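Local coordinates for protein ApaG (Shewanella oneidensis, PDB 1TZA) that is of unknown function but belongs to the ApaG family and has an all-beta fold of the E-set clan, at residues A[19-23]-A[24-28]. Numbering follows the deposited sequence.
Sequences QQSSP and EDEKY
The beta hairpin that joins strand 8-19 to strand 28-38 closes here, with Ser22 and Asp25 facing each other across its tip. Ser22 N donates to Asp25 O at 3.0 Å, and Asp25 N returns a bond to Ser22 O at 3.1 Å. Pro23 and Glu24 make the two-residue turn between them. Ser22 OG adds a weak, bent bond from Asp25 N. Further down, Ser21 OG takes the place of a backbone acceptor: Lys27 N donates to it at 2.7 Å. With OG beside its own backbone N (chi1 -70°), the hydroxyl reaches across to the opposite arm. Gln20 N then bonds Lys27 O at 2.8 Å, nearly straight at 168°, and the CB atoms of Gln20 and Lys27 touch. At the base, where strand 8-19 ends and strand 28-38 begins, Gln19 and Tyr28 form a non-hydrogen-bonded antiparallel pair. Their side chains run alongside each other, with Gln19 CG 4.0 Å from Tyr28 CE2. Tyr28 OH donates to Glu26 OE1 at 2.7 Å, within its own arm. A phenylalanine in place of Tyr28 would probably leave Glu26 without this partner and its carboxylate freer to turn. Gln19 O also accepts a hydrogen bond from Arg49 of the second subunit.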
# COMPACT_ATOMS: atom_id res chain seq x y z
N GLN A 19 8.73 -0.36 5.89
CA GLN A 19 8.89 0.65 6.93
C GLN A 19 8.97 2.02 6.24
O GLN A 19 9.65 2.17 5.22
CB GLN A 19 10.18 0.39 7.71
CG GLN A 19 10.22 0.99 9.11
CD GLN A 19 11.49 0.64 9.86
OE1 GLN A 19 12.56 1.21 9.60
NE2 GLN A 19 11.40 -0.31 10.78
N GLN A 20 8.27 3.01 6.78
CA GLN A 20 8.30 4.35 6.19
C GLN A 20 8.79 5.35 7.21
O GLN A 20 8.53 6.55 7.09
CB GLN A 20 6.90 4.76 5.72
CG GLN A 20 6.26 3.77 4.78
CD GLN A 20 7.15 3.45 3.60
OE1 GLN A 20 7.05 2.37 3.01
NE2 GLN A 20 8.02 4.39 3.24
N SER A 21 9.52 4.86 8.21
CA SER A 21 10.02 5.71 9.29
C SER A 21 11.06 6.79 8.97
O SER A 21 11.97 6.59 8.16
CB SER A 21 10.57 4.84 10.42
OG SER A 21 9.53 4.17 11.10
N SER A 22 10.92 7.93 9.63
CA SER A 22 11.86 9.03 9.51
C SER A 22 12.66 8.94 10.83
O SER A 22 12.22 8.28 11.77
CB SER A 22 11.13 10.37 9.43
OG SER A 22 10.53 10.68 10.67
N PRO A 23 13.82 9.61 10.91
CA PRO A 23 14.64 9.57 12.13
C PRO A 23 13.94 9.52 13.49
O PRO A 23 14.48 8.93 14.43
CB PRO A 23 15.52 10.81 11.97
CG PRO A 23 15.76 10.82 10.49
CD PRO A 23 14.38 10.55 9.93
N GLU A 24 12.77 10.13 13.63
CA GLU A 24 12.07 10.12 14.92
C GLU A 24 10.57 9.88 14.85
O GLU A 24 9.85 10.11 15.82
CB GLU A 24 12.33 11.43 15.65
CG GLU A 24 13.76 11.59 16.10
CD GLU A 24 14.11 13.04 16.33
OE1 GLU A 24 13.60 13.64 17.31
OE2 GLU A 24 14.89 13.58 15.51
N ASP A 25 10.10 9.42 13.70
CA ASP A 25 8.68 9.16 13.53
C ASP A 25 8.53 7.80 12.89
O ASP A 25 8.73 7.65 11.68
CB ASP A 25 8.04 10.23 12.65
CG ASP A 25 8.15 11.61 13.26
OD1 ASP A 25 7.49 11.85 14.29
OD2 ASP A 25 8.91 12.44 12.72
N GLU A 26 8.22 6.81 13.71
CA GLU A 26 8.04 5.45 13.23
C GLU A 26 6.78 5.35 12.38
O GLU A 26 5.73 5.87 12.76
CB GLU A 26 7.93 4.48 14.42
CG GLU A 26 9.22 4.31 15.20
CD GLU A 26 9.06 3.42 16.43
OE1 GLU A 26 8.43 2.34 16.32
OE2 GLU A 26 9.57 3.80 17.50
N LYS A 27 6.90 4.68 11.24
CA LYS A 27 5.78 4.48 10.33
C LYS A 27 5.92 3.09 9.72
O LYS A 27 7.00 2.70 9.28
CB LYS A 27 5.78 5.52 9.21
CG LYS A 27 5.55 6.96 9.65
CD LYS A 27 5.80 7.91 8.47
CE LYS A 27 5.88 9.37 8.92
NZ LYS A 27 4.58 9.90 9.44
N TYR A 28 4.81 2.35 9.68
CA TYR A 28 4.82 1.01 9.12
C TYR A 28 3.67 0.86 8.14
O TYR A 28 2.51 0.99 8.52
CB TYR A 28 4.72 -0.02 10.25
CG TYR A 28 5.78 0.17 11.31
CD1 TYR A 28 5.59 1.04 12.38
CD2 TYR A 28 7.00 -0.51 11.22
CE1 TYR A 28 6.59 1.24 13.34
CE2 TYR A 28 8.00 -0.31 12.17
CZ TYR A 28 7.79 0.56 13.22
OH TYR A 28 8.78 0.76 14.15